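Local coordinates for protein beta-lactamase (Burkholderia cenocepacia, PDB 5E2G) that probably hydrolyses beta-lactams to substituted beta-amino acids, as a class C enzyme of the serine beta-lactamase and D-alanine carboxypeptidase kind, at residues 231-236 / 322-327; 29-34 / 237-242; 312-317 / 345-350. One frame throughout, in Å; residues are numbered along the deposited sequence.

All three contacts reach the same antiparallel sheet. Contact 1 is core: helix 226-235 packs on strand 321-327 through V233, joined by N236, in carbon contacts with no hydrogen bond across. Contact 2 lies farther from the chain's centre and is only partly buried; there the loop that follows the same helix meets the end of strand 25-32 through two selenomethionines. The two adjoin, with centres 8 Å apart, and F326 of contact 1 also packs on M237 of contact 2. Contact 3 involves strand 309-316, sheet neighbour of strand 321-327, and helix 344-357; it is mostly buried, yet polar, resting on one arginine. Contacts 2 and 3 do not touch, their nearest atoms being about 8 Å apart.

Contact 1 of 3, residues 231-236 / 322-327; sequences RFVQAN and TYVAFV
V233 lies over two residues of strand 321-327 at once, one methyl for each. Its CG2 meets CG1 of V324 at 3.6 Å, while its CG1 rests 3.8 Å from CB of F326 and also nears the start of that ring; both neighbours run past the valine in the opposite direction. F326 holds CG between its backbone N and carbonyl carbon (chi1 58°), which lifts the ring off the strand toward N236, whose CB lies 3.6 Å from CZ of F326. These two side chains cross at about a right angle, with amide and ring planes 54° apart.

The amide of N236 is held at both ends. ND2 donates to O of F232 at 3.0 Å in a nearly straight bond (168°), from above the carbonyl plane, and the same oxygen accepts from N of N236. ND2 also sits over the centre of the F232 ring, 3.3 Å above its plane, and OD1 is hydrogen-bonded to NE2 of H254. W269 meets the F326 ring edge-to-face. This is alpha-on-beta packing, helix 226-235 covering the central antiparallel sheet of the serine beta-lactamase fold.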
loop_
_atom_site.group_PDB
_atom_site.type_symbol
_atom_site.label_atom_id
_atom_site.label_comp_id
_atom_site.label_asym_id
_atom_site.label_seq_id
_atom_site.Cartn_x
_atom_site.Cartn_y
_atom_site.Cartn_z
ATOM N N ARG A 231 -11.870 2.518 5.300
ATOM C CA ARG A 231 -12.505 1.312 5.822
ATOM C C ARG A 231 -11.495 0.179 5.949
ATOM O O ARG A 231 -11.546 -0.606 6.900
ATOM C CB ARG A 231 -13.678 0.922 4.927
ATOM C CG ARG A 231 -14.576 -0.129 5.526
ATOM C CD ARG A 231 -15.892 -0.258 4.772
ATOM N NE ARG A 231 -16.735 -1.295 5.370
ATOM C CZ ARG A 231 -17.494 -1.112 6.447
ATOM N NH1 ARG A 231 -17.527 0.066 7.042
ATOM N NH2 ARG A 231 -18.222 -2.107 6.930
ATOM N N PHE A 232 -10.554 0.097 5.007
ATOM C CA PHE A 232 -9.455 -0.859 5.109
ATOM C C PHE A 232 -8.608 -0.599 6.355
ATOM O O PHE A 232 -8.267 -1.531 7.092
ATOM C CB PHE A 232 -8.619 -0.779 3.835
ATOM C CG PHE A 232 -7.521 -1.808 3.732
ATOM C CD1 PHE A 232 -7.762 -3.146 3.997
ATOM C CD2 PHE A 232 -6.259 -1.437 3.306
ATOM C CE1 PHE A 232 -6.750 -4.094 3.879
ATOM C CE2 PHE A 232 -5.235 -2.383 3.184
ATOM C CZ PHE A 232 -5.488 -3.711 3.469
ATOM N N VAL A 233 -8.283 0.670 6.620
ATOM C CA VAL A 233 -7.556 1.033 7.837
ATOM C C VAL A 233 -8.325 0.592 9.077
ATOM O O VAL A 233 -7.743 0.057 10.026
ATOM C CB VAL A 233 -7.273 2.548 7.850
ATOM C CG1 VAL A 233 -6.783 3.011 9.222
ATOM C CG2 VAL A 233 -6.262 2.902 6.765
ATOM N N GLN A 234 -9.644 0.788 9.080
ATOM C CA GLN A 234 -10.447 0.307 10.200
ATOM C C GLN A 234 -10.340 -1.201 10.336
ATOM O O GLN A 234 -10.190 -1.718 11.448
ATOM C CB GLN A 234 -11.912 0.705 10.030
ATOM C CG GLN A 234 -12.191 2.190 10.047
ATOM C CD GLN A 234 -13.674 2.483 9.909
ATOM O OE1 GLN A 234 -14.171 2.712 8.806
ATOM N NE2 GLN A 234 -14.391 2.462 11.029
ATOM N N ALA A 235 -10.412 -1.918 9.214
ATOM C CA ALA A 235 -10.275 -3.372 9.244
ATOM C C ALA A 235 -8.915 -3.788 9.802
ATOM O O ALA A 235 -8.814 -4.765 10.555
ATOM C CB ALA A 235 -10.494 -3.946 7.847
ATOM N N ASN A 236 -7.858 -3.042 9.467
ATOM C CA ASN A 236 -6.531 -3.316 10.011
ATOM C C ASN A 236 -6.422 -3.022 11.501
ATOM O O ASN A 236 -5.378 -3.316 12.094
ATOM C CB ASN A 236 -5.474 -2.529 9.241
ATOM C CG ASN A 236 -5.004 -3.264 7.995
ATOM O OD1 ASN A 236 -4.031 -4.008 8.036
ATOM N ND2 ASN A 236 -5.706 -3.067 6.884
ATOM N N THR A 322 -0.102 9.377 -2.094
ATOM C CA THR A 322 -0.882 8.662 -1.094
ATOM C C THR A 322 -0.053 8.437 0.162
ATOM O O THR A 322 1.158 8.224 0.088
ATOM C CB THR A 322 -1.339 7.306 -1.638
ATOM O OG1 THR A 322 -1.873 7.493 -2.948
ATOM C CG2 THR A 322 -2.400 6.679 -0.746
ATOM N N TYR A 323 -0.717 8.464 1.317
ATOM C CA TYR A 323 -0.096 8.076 2.577
ATOM C C TYR A 323 -1.155 7.474 3.483
ATOM O O TYR A 323 -2.278 7.973 3.545
ATOM C CB TYR A 323 0.571 9.264 3.289
ATOM C CG TYR A 323 1.360 8.874 4.527
ATOM C CD1 TYR A 323 2.433 7.993 4.441
ATOM C CD2 TYR A 323 1.037 9.390 5.770
ATOM C CE1 TYR A 323 3.164 7.628 5.570
ATOM C CE2 TYR A 323 1.765 9.038 6.904
ATOM C CZ TYR A 323 2.825 8.156 6.797
ATOM O OH TYR A 323 3.541 7.809 7.915
ATOM N N VAL A 324 -0.779 6.417 4.196
ATOM C CA VAL A 324 -1.652 5.711 5.123
ATOM C C VAL A 324 -0.878 5.455 6.405
ATOM O O VAL A 324 0.235 4.932 6.352
ATOM C CB VAL A 324 -2.129 4.373 4.535
ATOM C CG1 VAL A 324 -2.931 3.617 5.567
ATOM C CG2 VAL A 324 -2.927 4.600 3.247
ATOM N N ALA A 325 -1.462 5.794 7.553
ATOM C CA ALA A 325 -0.793 5.532 8.823
ATOM C C ALA A 325 -1.829 5.330 9.915
ATOM O O ALA A 325 -2.833 6.042 9.955
ATOM C CB ALA A 325 0.157 6.673 9.211
ATOM N N PHE A 326 -1.581 4.377 10.812
ATOM C CA PHE A 326 -2.546 4.133 11.875
ATOM C C PHE A 326 -1.850 3.495 13.070
ATOM O O PHE A 326 -0.732 2.987 12.966
ATOM C CB PHE A 326 -3.717 3.267 11.379
ATOM C CG PHE A 326 -3.305 1.936 10.831
ATOM C CD1 PHE A 326 -2.818 1.821 9.539
ATOM C CD2 PHE A 326 -3.411 0.794 11.606
ATOM C CE1 PHE A 326 -2.435 0.592 9.037
ATOM C CE2 PHE A 326 -3.032 -0.437 11.105
ATOM C CZ PHE A 326 -2.545 -0.537 9.821
ATOM N N VAL A 327 -2.516 3.569 14.219
ATOM C CA VAL A 327 -1.984 3.068 15.486
ATOM C C VAL A 327 -3.055 2.190 16.117
ATOM O O VAL A 327 -3.961 2.714 16.779
ATOM C CB VAL A 327 -1.575 4.212 16.435
ATOM C CG1 VAL A 327 -1.005 3.654 17.718
ATOM C CG2 VAL A 327 -0.565 5.146 15.787
#

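Contact 2 of 3, residues 29-34 / 237-242; sequences GIVADG and MGMIHT
The backbones stay well apart, with CA of G34 and CA of M239 the nearest pair at 7.2 Å, where the turn after strand 25-32 faces the irregular segment that follows helix 226-235. V31 bridges the interval from the strand side. Its CG1 meets CE of M237 at 3.9 Å and, less closely, SE of M239 at 4.2 Å; in both pairs the side chains reach toward each other, tip to tip.

The two selenomethionines arrive in different shapes. M237 bends at its last torsion (chi3 -73°), which turns CE back toward the valine. M239 is extended beyond CG, which brings SE up to both CG1 of V31 and CA of G34. SE lies 3.9 Å from that CA of G34, and CE of M239 lies 4.0 Å from it. G34 has a positive phi of 80°, and its backbone angles call for glycine, since a CB would press on the preceding carbonyl. M239 packs directly on its CA.

The helix ends between the two selenomethionines in a Schellman motif, with G238, also at positive phi, as its C-prime residue: N of M239 returns to O of Q234 and N of G238 to O of A235. L230 and Q234 of the helix touch V31 as well, and D33 of the turn forms a salt bridge with R331, just before the neighbouring strand 332-338.

No hydrogen bond passes between the two segments. Cohesion across them therefore rests on dispersion between carbon atoms and selenium, here in the place of the natural methionine sulfur, and such contacts of a flexible thioether-like chain make little directional demand.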
loop_
_atom_site.group_PDB
_atom_site.type_symbol
_atom_site.label_atom_id
_atom_site.label_comp_id
_atom_site.label_asym_id
_atom_site.label_seq_id
_atom_site.Cartn_x
_atom_site.Cartn_y
_atom_site.Cartn_z
ATOM N N GLY A 29 -9.128 10.900 4.952
ATOM C CA GLY A 29 -9.915 10.033 5.815
ATOM C C GLY A 29 -9.286 9.991 7.197
ATOM O O GLY A 29 -8.067 9.863 7.323
ATOM N N ILE A 30 -10.126 10.103 8.228
ATOM C CA ILE A 30 -9.694 10.096 9.623
ATOM C C ILE A 30 -10.539 9.093 10.399
ATOM O O ILE A 30 -11.769 9.116 10.317
ATOM C CB ILE A 30 -9.813 11.491 10.271
ATOM C CG1 ILE A 30 -8.799 12.474 9.681
ATOM C CG2 ILE A 30 -9.662 11.394 11.782
ATOM C CD1 ILE A 30 -7.372 12.140 9.975
ATOM N N VAL A 31 -9.878 8.223 11.156
ATOM C CA VAL A 31 -10.511 7.438 12.209
ATOM C C VAL A 31 -10.135 8.089 13.531
ATOM O O VAL A 31 -8.954 8.148 13.890
ATOM C CB VAL A 31 -10.065 5.967 12.178
ATOM C CG1 VAL A 31 -10.601 5.226 13.386
ATOM C CG2 VAL A 31 -10.517 5.296 10.915
ATOM N N ALA A 32 -11.129 8.600 14.243
ATOM C CA ALA A 32 -10.912 9.272 15.518
ATOM C C ALA A 32 -11.730 8.512 16.549
ATOM O O ALA A 32 -12.959 8.625 16.576
ATOM C CB ALA A 32 -11.315 10.738 15.439
ATOM N N ASP A 33 -11.040 7.718 17.371
ATOM C CA ASP A 33 -11.682 6.832 18.341
ATOM C C ASP A 33 -12.638 5.860 17.648
ATOM O O ASP A 33 -13.753 5.619 18.110
ATOM C CB ASP A 33 -12.403 7.637 19.429
ATOM C CG ASP A 33 -12.689 6.817 20.676
ATOM O OD1 ASP A 33 -11.735 6.243 21.251
ATOM O OD2 ASP A 33 -13.873 6.748 21.075
ATOM N N GLY A 34 -12.199 5.291 16.525
ATOM C CA GLY A 34 -13.025 4.378 15.763
ATOM C C GLY A 34 -14.051 5.032 14.860
ATOM O O GLY A 34 -14.640 4.341 14.018
HETATM N N MSE A 237 -7.463 -2.467 12.116
HETATM C CA MSE A 237 -7.501 -2.341 13.565
HETATM C C MSE A 237 -8.671 -3.131 14.158
HETATM O O MSE A 237 -9.016 -2.959 15.325
HETATM C CB MSE A 237 -7.574 -0.870 13.959
HETATM C CG MSE A 237 -6.413 -0.055 13.421
HETATM SE SE MSE A 237 -6.362 1.771 14.092
HETATM C CE MSE A 237 -7.865 2.512 13.091
ATOM N N GLY A 238 -9.274 -3.991 13.334
ATOM C CA GLY A 238 -10.266 -4.947 13.797
ATOM C C GLY A 238 -11.629 -4.377 14.118
ATOM O O GLY A 238 -12.356 -4.955 14.931
HETATM N N MSE A 239 -12.017 -3.282 13.475
HETATM C CA MSE A 239 -13.189 -2.534 13.905
HETATM C C MSE A 239 -14.476 -2.792 13.155
HETATM O O MSE A 239 -15.519 -2.310 13.583
HETATM C CB MSE A 239 -12.907 -1.039 13.814
HETATM C CG MSE A 239 -11.852 -0.556 14.752
HETATM SE SE MSE A 239 -11.238 1.221 14.270
HETATM C CE MSE A 239 -10.188 1.537 15.847
ATOM N N ILE A 240 -14.448 -3.512 12.034
ATOM C CA ILE A 240 -15.654 -3.509 11.212
ATOM C C ILE A 240 -16.219 -4.895 10.912
ATOM O O ILE A 240 -16.845 -5.094 9.865
ATOM C CB ILE A 240 -15.412 -2.743 9.900
ATOM C CG1 ILE A 240 -14.242 -3.343 9.137
ATOM C CG2 ILE A 240 -15.201 -1.251 10.159
ATOM C CD1 ILE A 240 -14.265 -2.951 7.698
ATOM N N HIS A 241 -16.052 -5.844 11.830
ATOM C CA HIS A 241 -16.732 -7.140 11.728
ATOM C C HIS A 241 -16.383 -7.866 10.432
ATOM O O HIS A 241 -17.257 -8.362 9.725
ATOM C CB HIS A 241 -18.258 -6.997 11.833
ATOM C CG HIS A 241 -18.724 -6.162 12.979
ATOM N ND1 HIS A 241 -19.942 -5.517 12.973
ATOM C CD2 HIS A 241 -18.150 -5.874 14.170
ATOM C CE1 HIS A 241 -20.097 -4.862 14.109
ATOM N NE2 HIS A 241 -19.022 -5.061 14.852
ATOM N N THR A 242 -15.103 -7.910 10.102
ATOM C CA THR A 242 -14.711 -8.783 9.011
ATOM C C THR A 242 -14.788 -10.237 9.470
ATOM O O THR A 242 -14.650 -10.543 10.658
ATOM C CB THR A 242 -13.300 -8.456 8.515
ATOM O OG1 THR A 242 -12.336 -9.082 9.362
ATOM C CG2 THR A 242 -13.069 -6.951 8.515
#

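Contact 3 of 3, residues 312-317 / 345-350; sequences NKTGST and EERVKA
R347 reaches from helix 344-357 to the end of strand 309-316 and directs NH1 and NH2 at oxygens. NH2 donates to OG of S316 at 2.7 Å, nearly straight (164°), with the hydroxyl at the guanidinium edge and in its plane. NH1 makes a weak bond to the backbone O of G315, 2.9 Å away but bent to 125°. OG of S316 lies beside its own backbone N, where it faces this edge. Each terminal nitrogen has a further acceptor outside the two segments: NH1 bonds O of T322, and NH2 bonds O of V342. NE is likewise hydrogen-bonded outside them. The chain is extended from CG to NE, which carries the guanidinium to the strand, the segment axes approaching to 10.2 Å. T314 adds a looser touch, its CB 4.3 Å from NH1 of R347.

K313 has its own partners: NZ donates to O of T314 at 2.6 Å and is hydrogen-bonded to OH of Y148, while its side chain touches S62.

This setting is consistent with the active site of serine beta-lactamases and penicillin-recognising carboxypeptidases: S62 and K65 would form the SxxK pair, Y148 the second motif, and K313-T314-G315 the KTG motif on a strand edging the pocket, with R347 joining that strand's end to the C-terminal helix.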
loop_
_atom_site.group_PDB
_atom_site.type_symbol
_atom_site.label_atom_id
_atom_site.label_comp_id
_atom_site.label_asym_id
_atom_site.label_seq_id
_atom_site.Cartn_x
_atom_site.Cartn_y
_atom_site.Cartn_z
ATOM N N ASN A 312 2.480 2.152 8.631
ATOM C CA ASN A 312 2.233 3.078 7.526
ATOM C C ASN A 312 2.665 2.482 6.189
ATOM O O ASN A 312 3.283 1.418 6.113
ATOM C CB ASN A 312 2.908 4.452 7.765
ATOM C CG ASN A 312 4.436 4.403 7.759
ATOM O OD1 ASN A 312 5.062 3.355 7.580
ATOM N ND2 ASN A 312 5.040 5.562 7.948
ATOM N N LYS A 313 2.302 3.188 5.121
ATOM C CA LYS A 313 2.743 2.864 3.773
ATOM C C LYS A 313 2.545 4.087 2.893
ATOM O O LYS A 313 1.511 4.753 2.979
ATOM C CB LYS A 313 1.966 1.676 3.197
ATOM C CG LYS A 313 2.373 1.296 1.789
ATOM C CD LYS A 313 3.712 0.601 1.795
ATOM C CE LYS A 313 4.248 0.466 0.377
ATOM N NZ LYS A 313 4.868 1.738 -0.120
ATOM N N THR A 314 3.530 4.368 2.049
ATOM C CA THR A 314 3.465 5.431 1.055
ATOM C C THR A 314 3.086 4.874 -0.316
ATOM O O THR A 314 3.277 3.692 -0.610
ATOM C CB THR A 314 4.807 6.151 0.945
ATOM O OG1 THR A 314 5.853 5.176 0.948
ATOM C CG2 THR A 314 5.008 7.110 2.101
ATOM N N GLY A 315 2.563 5.756 -1.163
ATOM C CA GLY A 315 2.283 5.418 -2.544
ATOM C C GLY A 315 2.466 6.616 -3.453
ATOM O O GLY A 315 2.039 7.721 -3.106
ATOM N N SER A 316 3.105 6.421 -4.607
ATOM C CA SER A 316 3.346 7.518 -5.542
ATOM C C SER A 316 3.243 7.000 -6.965
ATOM O O SER A 316 4.044 6.152 -7.373
ATOM C CB SER A 316 4.720 8.154 -5.323
ATOM O OG SER A 316 4.810 8.809 -4.070
ATOM N N THR A 317 2.274 7.521 -7.719
ATOM C CA THR A 317 2.251 7.363 -9.161
ATOM C C THR A 317 2.663 8.676 -9.821
ATOM O O THR A 317 2.948 9.676 -9.160
ATOM C CB THR A 317 0.871 6.912 -9.640
ATOM O OG1 THR A 317 -0.100 7.914 -9.318
ATOM C CG2 THR A 317 0.487 5.612 -8.981
ATOM N N GLU A 345 7.961 13.068 2.754
ATOM C CA GLU A 345 8.153 13.540 4.120
ATOM C C GLU A 345 7.113 14.589 4.508
ATOM O O GLU A 345 6.785 14.724 5.690
ATOM C CB GLU A 345 9.573 14.082 4.297
ATOM C CG GLU A 345 10.691 13.117 3.852
ATOM C CD GLU A 345 11.018 12.027 4.873
ATOM O OE1 GLU A 345 10.131 11.659 5.674
ATOM O OE2 GLU A 345 12.170 11.533 4.867
ATOM N N GLU A 346 6.572 15.329 3.539
ATOM C CA GLU A 346 5.518 16.283 3.868
ATOM C C GLU A 346 4.191 15.589 4.161
ATOM O O GLU A 346 3.408 16.075 4.986
ATOM C CB GLU A 346 5.352 17.305 2.742
ATOM C CG GLU A 346 6.471 18.320 2.672
ATOM C CD GLU A 346 6.595 19.134 3.947
ATOM O OE1 GLU A 346 5.564 19.426 4.585
ATOM O OE2 GLU A 346 7.734 19.472 4.325
ATOM N N ARG A 347 3.909 14.465 3.500
ATOM C CA ARG A 347 2.766 13.658 3.916
ATOM C C ARG A 347 2.981 13.126 5.326
ATOM O O ARG A 347 2.051 13.093 6.143
ATOM C CB ARG A 347 2.543 12.498 2.945
ATOM C CG ARG A 347 2.853 12.814 1.503
ATOM C CD ARG A 347 2.799 11.559 0.636
ATOM N NE ARG A 347 3.512 11.765 -0.617
ATOM C CZ ARG A 347 3.772 10.809 -1.496
ATOM N NH1 ARG A 347 3.372 9.571 -1.260
ATOM N NH2 ARG A 347 4.437 11.085 -2.605
ATOM N N VAL A 348 4.213 12.714 5.627
ATOM C CA VAL A 348 4.528 12.163 6.939
ATOM C C VAL A 348 4.319 13.218 8.015
ATOM O O VAL A 348 3.667 12.964 9.035
ATOM C CB VAL A 348 5.965 11.612 6.949
ATOM C CG1 VAL A 348 6.366 11.204 8.341
ATOM C CG2 VAL A 348 6.086 10.446 5.991
ATOM N N LYS A 349 4.844 14.428 7.782
ATOM C CA LYS A 349 4.775 15.479 8.793
ATOM C C LYS A 349 3.336 15.862 9.094
ATOM O O LYS A 349 2.971 16.057 10.259
ATOM C CB LYS A 349 5.552 16.710 8.337
ATOM C CG LYS A 349 7.046 16.531 8.233
ATOM C CD LYS A 349 7.682 17.816 7.746
ATOM C CE LYS A 349 8.885 17.538 6.868
ATOM N NZ LYS A 349 9.211 18.732 6.028
ATOM N N ALA A 350 2.503 15.975 8.055
ATOM C CA ALA A 350 1.110 16.352 8.265
ATOM C C ALA A 350 0.353 15.266 9.025
ATOM O O ALA A 350 -0.410 15.565 9.950
ATOM C CB ALA A 350 0.453 16.656 6.920
#